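Alcohol dehydrogenase (Aeropyrum pernix, PDB 1H2B) probably catalyses the zinc-dependent, NAD+-linked interconversion of alcohols and their carbonyl products. Local coordinates at residues 260-264 and 265-269; 183-186 and 187-190; 177-180 and 181-184. All coordinates share one frame; numbering follows the deposited sequence.

Interaction 1: residues 260-264 and 265-269; sequences DFVGS and QATVD. With NAJ (nicotinamide-adenine-dinucleotide (acidic form)), chain I.
Ser264 and Thr267 meet across the first turn of helix 265-270. Ser264 is the N-cap: its OG, held between its own backbone N and carbonyl carbon (chi1 63°), accepts from Thr267 N at 3.2 Å with an N-H...O angle of 160°. Serine suits this place because its short hydroxyl can fold back onto an amide that no preceding helical carbonyl serves. Its carbonyl starts the helical pattern, Ser264 O receiving Val268 N at 2.9 Å. Thr267 works with both branches. Its OG1 lies 2.8 Å from Asp260 OD2 and 3.2 Å from Ser264 O, and it receives a weak bond from Gly263 N. Its methyl turns to apolar company instead, CG2 lying 3.5 Å from the adenine carbon C6A of NAJ and also touching Val262 CB. Asp260, at the end of strand 255-260, grips the loop from within: its OD1 accepts from Val262 N at 2.8 Å, an Asx turn, and from Gly263 N, which comes from above the carboxylate plane. An alanine here would probably leave the amides of Val262 and Gly263 without their acceptor and take the carboxylate from beside the Thr267 hydroxyl, letting the loop shift. Gly263 has a positive phi (84°) that favours glycine, and a side chain there would crowd the nicotinamide ribose. That ribose is held by the preceding carbonyl, NAJ O3D donating to Val262 O at 2.9 Å. A strand running through a tight loop into a capped helix beside the dinucleotide is characteristic of the Rossmann-type NAD-binding domain.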
loop_
_atom_site.group_PDB
_atom_site.type_symbol
_atom_site.label_atom_id
_atom_site.label_comp_id
_atom_site.label_asym_id
_atom_site.label_seq_id
_atom_site.Cartn_x
_atom_site.Cartn_y
_atom_site.Cartn_z
ATOM N N ASP B 260 12.568 17.462 -5.320
ATOM C CA ASP B 260 12.970 18.735 -5.917
ATOM C C ASP B 260 11.987 19.811 -5.481
ATOM O O ASP B 260 10.836 19.823 -5.960
ATOM C CB ASP B 260 12.951 18.599 -7.440
ATOM C CG ASP B 260 13.443 19.846 -8.122
ATOM O OD1 ASP B 260 13.544 20.889 -7.449
ATOM O OD2 ASP B 260 13.765 19.842 -9.327
ATOM N N PHE B 261 12.422 20.637 -4.512
ATOM C CA PHE B 261 11.648 21.793 -4.044
ATOM C C PHE B 261 12.166 23.098 -4.639
ATOM O O PHE B 261 12.062 24.155 -4.009
ATOM C CB PHE B 261 11.696 21.853 -2.490
ATOM C CG PHE B 261 10.886 20.799 -1.840
ATOM C CD1 PHE B 261 11.475 19.663 -1.272
ATOM C CD2 PHE B 261 9.513 20.977 -1.712
ATOM C CE1 PHE B 261 10.669 18.695 -0.593
ATOM C CE2 PHE B 261 8.696 19.995 -1.078
ATOM C CZ PHE B 261 9.305 18.865 -0.470
ATOM N N VAL B 262 12.721 23.001 -5.855
ATOM C CA VAL B 262 13.206 24.190 -6.595
ATOM C C VAL B 262 12.472 24.287 -7.947
ATOM O O VAL B 262 11.803 25.309 -8.250
ATOM C CB VAL B 262 14.703 24.074 -6.882
ATOM C CG1 VAL B 262 15.212 25.410 -7.529
ATOM C CG2 VAL B 262 15.492 23.774 -5.580
ATOM N N GLY B 263 12.631 23.249 -8.776
ATOM C CA GLY B 263 11.894 23.198 -10.027
ATOM C C GLY B 263 12.534 23.953 -11.169
ATOM O O GLY B 263 11.942 24.017 -12.244
ATOM N N SER B 264 13.730 24.508 -10.963
ATOM C CA SER B 264 14.426 25.180 -12.078
ATOM C C SER B 264 14.962 24.172 -13.085
ATOM O O SER B 264 15.082 22.964 -12.792
ATOM C CB SER B 264 15.607 26.008 -11.576
ATOM O OG SER B 264 16.592 25.161 -10.951
ATOM N N GLN B 265 15.294 24.647 -14.290
ATOM C CA GLN B 265 16.001 23.728 -15.185
ATOM C C GLN B 265 17.240 23.103 -14.589
ATOM O O GLN B 265 17.425 21.895 -14.763
ATOM C CB GLN B 265 16.319 24.412 -16.524
ATOM C CG GLN B 265 16.626 23.419 -17.604
ATOM C CD GLN B 265 15.476 22.466 -17.863
ATOM O OE1 GLN B 265 14.391 22.904 -18.326
ATOM N NE2 GLN B 265 15.696 21.177 -17.601
ATOM N N ALA B 266 18.027 23.885 -13.819
ATOM C CA ALA B 266 19.231 23.359 -13.188
ATOM C C ALA B 266 18.884 22.159 -12.318
ATOM O O ALA B 266 19.508 21.087 -12.419
ATOM C CB ALA B 266 19.910 24.431 -12.388
ATOM N N THR B 267 17.863 22.304 -11.474
ATOM C CA THR B 267 17.625 21.169 -10.567
ATOM C C THR B 267 16.955 20.008 -11.244
ATOM O O THR B 267 17.179 18.852 -10.912
ATOM C CB THR B 267 16.771 21.561 -9.329
ATOM O OG1 THR B 267 15.483 22.050 -9.724
ATOM C CG2 THR B 267 17.475 22.648 -8.586
ATOM N N VAL B 268 16.081 20.303 -12.189
ATOM C CA VAL B 268 15.371 19.217 -12.896
ATOM C C VAL B 268 16.377 18.398 -13.701
ATOM O O VAL B 268 16.182 17.208 -13.910
ATOM C CB VAL B 268 14.242 19.855 -13.747
ATOM C CG1 VAL B 268 13.597 18.870 -14.726
ATOM C CG2 VAL B 268 13.179 20.422 -12.832
ATOM N N ASP B 269 17.471 19.035 -14.064
ATOM C CA ASP B 269 18.493 18.311 -14.797
ATOM C C ASP B 269 19.321 17.410 -13.945
ATOM O O ASP B 269 19.617 16.311 -14.365
ATOM C CB ASP B 269 19.330 19.209 -15.610
ATOM C CG ASP B 269 18.602 19.578 -16.919
ATOM O OD1 ASP B 269 17.793 18.772 -17.539
ATOM O OD2 ASP B 269 18.792 20.674 -17.319
HETATM P PA NAJ I . 11.856 29.457 -2.725
HETATM O O1A NAJ I . 12.287 30.530 -3.686
HETATM O O2A NAJ I . 11.527 29.835 -1.272
HETATM O O5B NAJ I . 12.976 28.336 -2.534
HETATM C C5B NAJ I . 13.774 27.853 -3.624
HETATM C C4B NAJ I . 15.051 27.367 -2.961
HETATM O O4B NAJ I . 15.811 26.678 -3.975
HETATM C C3B NAJ I . 15.904 28.486 -2.365
HETATM O O3B NAJ I . 16.319 28.185 -1.022
HETATM C C2B NAJ I . 17.046 28.486 -3.372
HETATM O O2B NAJ I . 18.278 29.014 -2.857
HETATM C C1B NAJ I . 17.178 27.014 -3.782
HETATM N N9A NAJ I . 17.873 26.783 -5.048
HETATM C C8A NAJ I . 17.923 27.561 -6.213
HETATM N N7A NAJ I . 18.673 26.918 -7.149
HETATM C C5A NAJ I . 19.108 25.748 -6.595
HETATM C C6A NAJ I . 19.886 24.716 -7.058
HETATM N N6A NAJ I . 20.448 24.715 -8.274
HETATM N N1A NAJ I . 20.080 23.629 -6.247
HETATM C C2A NAJ I . 19.581 23.571 -4.958
HETATM N N3A NAJ I . 18.838 24.604 -4.504
HETATM C C4A NAJ I . 18.612 25.675 -5.310
HETATM O O3 NAJ I . 10.630 28.719 -3.418
HETATM P PN NAJ I . 9.335 28.033 -2.741
HETATM O O1N NAJ I . 8.283 29.024 -2.549
HETATM O O2N NAJ I . 9.765 27.189 -1.609
HETATM O O5D NAJ I . 8.837 27.150 -3.986
HETATM C C5D NAJ I . 9.659 26.061 -4.402
HETATM C C4D NAJ I . 9.161 25.544 -5.742
HETATM O O4D NAJ I . 7.930 24.838 -5.511
HETATM C C3D NAJ I . 8.807 26.644 -6.743
HETATM O O3D NAJ I . 8.982 26.113 -8.069
HETATM C C2D NAJ I . 7.311 26.872 -6.485
HETATM O O2D NAJ I . 6.604 27.467 -7.537
HETATM C C1D NAJ I . 6.898 25.403 -6.285
HETATM N N1N NAJ I . 5.611 25.121 -5.650
HETATM C C2N NAJ I . 5.034 23.927 -5.972
HETATM C C3N NAJ I . 3.847 23.553 -5.366
HETATM C C7N NAJ I . 3.191 22.274 -5.770
HETATM O O7N NAJ I . 2.000 22.041 -5.193
HETATM N N7N NAJ I . 3.721 21.350 -6.577
HETATM C C4N NAJ I . 3.203 24.371 -4.380
HETATM C C5N NAJ I . 3.951 25.509 -3.967
HETATM C C6N NAJ I . 5.110 25.885 -4.619
#

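Interaction 2: residues 183-186 and 187-190; sequences TLYP and GAYV
Gly187 and Ala188 fold back on Tyr185 and Pro186 in a type II beta turn from Tyr185 to Ala188. Pro186 fits the second position with its fixed phi. Gly187 fits the third because its positive phi (99°) would jam any CB against the carbonyl O of Pro186. Ala188 closes the turn, its N donating to Tyr185 O at 2.9 Å. The same residue is the hub of the apolar contact. Its methyl stands almost exactly over the centre of the Tyr185 ring, Ala188 CB being 3.7 Å from the ring centroid and 4° off the normal, a CH-pi contact. The ring is brought over the turn because Tyr185 CG lies between the backbone N and the carbonyl carbon (chi1 53°). Leu184 adds a second neighbour, its CD2 reaching Ala188 CB at 3.7 Å. Tyr189 points away from the turn and packs on Thr213 and Ile215 of strand 213-218, while its backbone O lies near Leu184 CD2. Val190, already in strand 189-193, meets the other branch of Leu184, whose CD1 is 4.1 Å from Val190 CB, the two side chains crossing at about a right angle. The turn thus rests on one backbone bond and on the phi angles of Pro186 and Gly187; the side-chain contacts are apolar and CH-pi, with alanine small enough to stand over an aromatic face beside a leucine, whose forked end spans from the turn to the start of the strand.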
loop_
_atom_site.group_PDB
_atom_site.type_symbol
_atom_site.label_atom_id
_atom_site.label_comp_id
_atom_site.label_asym_id
_atom_site.label_seq_id
_atom_site.Cartn_x
_atom_site.Cartn_y
_atom_site.Cartn_z
ATOM N N THR B 183 8.717 4.589 1.006
ATOM C CA THR B 183 9.839 3.727 0.675
ATOM C C THR B 183 11.137 4.067 1.438
ATOM O O THR B 183 12.237 3.688 1.020
ATOM C CB THR B 183 10.149 3.736 -0.814
ATOM O OG1 THR B 183 10.416 5.081 -1.273
ATOM C CG2 THR B 183 8.946 3.243 -1.645
ATOM N N LEU B 184 11.017 4.847 2.490
ATOM C CA LEU B 184 12.206 5.212 3.265
ATOM C C LEU B 184 12.226 4.238 4.450
ATOM O O LEU B 184 11.211 3.621 4.759
ATOM C CB LEU B 184 12.158 6.704 3.697
ATOM C CG LEU B 184 12.479 7.597 2.485
ATOM C CD1 LEU B 184 12.236 9.074 2.886
ATOM C CD2 LEU B 184 13.918 7.430 1.911
ATOM N N TYR B 185 13.411 4.019 4.980
ATOM C CA TYR B 185 13.600 3.033 6.061
ATOM C C TYR B 185 14.901 3.443 6.725
ATOM O O TYR B 185 15.637 4.252 6.149
ATOM C CB TYR B 185 13.699 1.651 5.448
ATOM C CG TYR B 185 14.741 1.526 4.359
ATOM C CD1 TYR B 185 16.075 1.317 4.654
ATOM C CD2 TYR B 185 14.367 1.589 3.004
ATOM C CE1 TYR B 185 17.035 1.203 3.644
ATOM C CE2 TYR B 185 15.300 1.469 2.006
ATOM C CZ TYR B 185 16.637 1.269 2.330
ATOM O OH TYR B 185 17.585 1.157 1.341
ATOM N N PRO B 186 15.248 2.925 7.920
ATOM C CA PRO B 186 16.531 3.286 8.534
ATOM C C PRO B 186 17.745 2.919 7.691
ATOM O O PRO B 186 17.880 1.759 7.270
ATOM C CB PRO B 186 16.539 2.490 9.875
ATOM C CG PRO B 186 15.036 2.207 10.140
ATOM C CD PRO B 186 14.462 1.986 8.751
ATOM N N GLY B 187 18.606 3.896 7.413
ATOM C CA GLY B 187 19.733 3.655 6.526
ATOM C C GLY B 187 19.489 4.151 5.088
ATOM O O GLY B 187 20.460 4.295 4.312
ATOM N N ALA B 188 18.228 4.437 4.760
ATOM C CA ALA B 188 17.909 5.015 3.437
ATOM C C ALA B 188 18.358 6.459 3.482
ATOM O O ALA B 188 18.344 7.102 4.549
ATOM C CB ALA B 188 16.417 4.983 3.206
ATOM N N TYR B 189 18.655 6.990 2.295
ATOM C CA TYR B 189 18.989 8.400 2.183
ATOM C C TYR B 189 17.911 9.113 1.392
ATOM O O TYR B 189 17.385 8.614 0.409
ATOM C CB TYR B 189 20.261 8.602 1.359
ATOM C CG TYR B 189 21.527 8.060 2.006
ATOM C CD1 TYR B 189 21.941 6.742 1.759
ATOM C CD2 TYR B 189 22.274 8.876 2.845
ATOM C CE1 TYR B 189 23.096 6.268 2.349
ATOM C CE2 TYR B 189 23.422 8.405 3.452
ATOM C CZ TYR B 189 23.818 7.111 3.188
ATOM O OH TYR B 189 25.009 6.643 3.793
ATOM N N VAL B 190 17.629 10.322 1.830
ATOM C CA VAL B 190 16.717 11.220 1.086
ATOM C C VAL B 190 17.464 12.516 0.821
ATOM O O VAL B 190 18.021 13.102 1.734
ATOM C CB VAL B 190 15.365 11.419 1.807
ATOM C CG1 VAL B 190 15.512 11.895 3.260
ATOM C CG2 VAL B 190 14.455 12.378 1.020
#

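Interaction 3: residues 177-180 and 181-184; sequences VKKA and ARTL
Ala180 and Leu184 touch where helix 166-181 ends in a type I beta turn, running from Ala181 to Leu184, and the chain heads for strand 189-193 of the Rossmann-type parallel sheet. The backbone shows how the helix is paid out. Ala181 N still makes a regular helical bond to Val177 O, 2.8 Å long, with a weak second bond to Lys178 O. One residue on, the spacing shortens: Arg182 N donates to Lys179 O at 3.3 Å, and Thr183 N donates to Ala180 O at 3.3 Å in a nearly straight bond of 168°. Inside the turn, Leu184 N returns to Ala181 O at 3.1 Å.

The packed side is built of small and apolar groups. Ala180, buried, also touches Val257 of strand 255-260; its small methyl lets the helix end lie close to both Val257 and Leu184. The apolar branches of Val177 suit the buried face against helix 197-209, where they meet Leu205, Leu206 and Met209.

Lys179 forms a bonded flank, its NZ binding Ser307 OG and making a salt bridge with Glu301 of the second subunit. The solvent side lies at Arg182, which is exposed and packs against Arg182 of that subunit. Its chain bends at the third torsion (chi3 54°), and the guanidinium is carried alongside Lys179, touching the stem of that residue: Arg182 NH1 is 4.0 Å from Lys179 CG, which lies at the edge of the group and in its plane. Between the two sides, Ala180 O is covered by hydrocarbon as well as bonded, with Leu184 CG only 3.4 Å from Ala180 O and Leu184 CD1 4.0 Å from Ala180 CB.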
loop_
_atom_site.group_PDB
_atom_site.type_symbol
_atom_site.label_atom_id
_atom_site.label_comp_id
_atom_site.label_asym_id
_atom_site.label_seq_id
_atom_site.Cartn_x
_atom_site.Cartn_y
_atom_site.Cartn_z
ATOM N N VAL B 177 6.302 14.653 1.503
ATOM C CA VAL B 177 7.044 13.812 2.457
ATOM C C VAL B 177 6.274 12.527 2.730
ATOM O O VAL B 177 6.901 11.465 2.889
ATOM C CB VAL B 177 7.396 14.608 3.738
ATOM C CG1 VAL B 177 7.840 13.634 4.866
ATOM C CG2 VAL B 177 8.504 15.665 3.415
ATOM N N LYS B 178 4.948 12.597 2.801
ATOM C CA LYS B 178 4.139 11.344 2.871
ATOM C C LYS B 178 4.454 10.429 1.721
ATOM O O LYS B 178 4.658 9.212 1.926
ATOM C CB LYS B 178 2.652 11.654 2.876
ATOM C CG LYS B 178 2.203 12.359 4.123
ATOM C CD LYS B 178 0.693 12.198 4.313
ATOM C CE LYS B 178 0.378 11.752 5.715
ATOM N NZ LYS B 178 -0.987 11.154 5.960
ATOM N N LYS B 179 4.519 10.960 0.494
ATOM C CA LYS B 179 4.917 10.128 -0.638
ATOM C C LYS B 179 6.308 9.516 -0.403
ATOM O O LYS B 179 6.506 8.304 -0.543
ATOM C CB LYS B 179 4.953 10.931 -1.957
ATOM C CG LYS B 179 3.596 11.357 -2.502
ATOM C CD LYS B 179 3.871 12.050 -3.819
ATOM C CE LYS B 179 2.599 12.241 -4.615
ATOM N NZ LYS B 179 1.645 13.079 -3.880
ATOM N N ALA B 180 7.258 10.334 0.037
ATOM C CA ALA B 180 8.629 9.884 0.260
ATOM C C ALA B 180 8.680 8.756 1.274
ATOM O O ALA B 180 9.444 7.801 1.072
ATOM C CB ALA B 180 9.506 11.053 0.727
ATOM N N ALA B 181 7.942 8.907 2.373
ATOM C CA ALA B 181 8.050 8.027 3.539
ATOM C C ALA B 181 7.721 6.585 3.156
ATOM O O ALA B 181 8.260 5.632 3.759
ATOM C CB ALA B 181 7.180 8.471 4.590
ATOM N N ARG B 182 6.924 6.423 2.101
ATOM C CA ARG B 182 6.431 5.080 1.730
ATOM C C ARG B 182 7.555 4.086 1.397
ATOM O O ARG B 182 7.354 2.836 1.456
ATOM C CB ARG B 182 5.494 5.208 0.515
ATOM C CG ARG B 182 4.149 5.770 0.926
ATOM C CD ARG B 182 3.429 6.485 -0.211
ATOM N NE ARG B 182 3.296 5.638 -1.395
ATOM C CZ ARG B 182 3.083 6.097 -2.629
ATOM N NH1 ARG B 182 3.012 7.431 -2.838
ATOM N NH2 ARG B 182 2.953 5.221 -3.653
ATOM N N THR B 183 8.717 4.589 1.006
ATOM C CA THR B 183 9.839 3.727 0.675
ATOM C C THR B 183 11.137 4.067 1.438
ATOM O O THR B 183 12.237 3.688 1.020
ATOM C CB THR B 183 10.149 3.736 -0.814
ATOM O OG1 THR B 183 10.416 5.081 -1.273
ATOM C CG2 THR B 183 8.946 3.243 -1.645
ATOM N N LEU B 184 11.017 4.847 2.490
ATOM C CA LEU B 184 12.206 5.212 3.265
ATOM C C LEU B 184 12.226 4.238 4.450
ATOM O O LEU B 184 11.211 3.621 4.759
ATOM C CB LEU B 184 12.158 6.704 3.697
ATOM C CG LEU B 184 12.479 7.597 2.485
ATOM C CD1 LEU B 184 12.236 9.074 2.886
ATOM C CD2 LEU B 184 13.918 7.430 1.911
#

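Interactions 3 and 2 overlap along the chain and share Thr183 and Leu184, their centres about 9 Å apart; together they carry the chain from helix 166-181 into strand 189-193. Interaction 1 comes later, at the end of strand 255-260, which lies next to strand 189-193 in the parallel sheet. Its centre is about 22 Å from that of interaction 2 and 20 Å from that of interaction 3, although its nearest atoms come within about 5 Å of the latter. Interaction 1 touches NAJ, whereas the side chains of Lys179 and Val190 lie about 9 Å and 14 Å from it (nearest atoms). The Gly263 position is about 13 Å from a zinc ion.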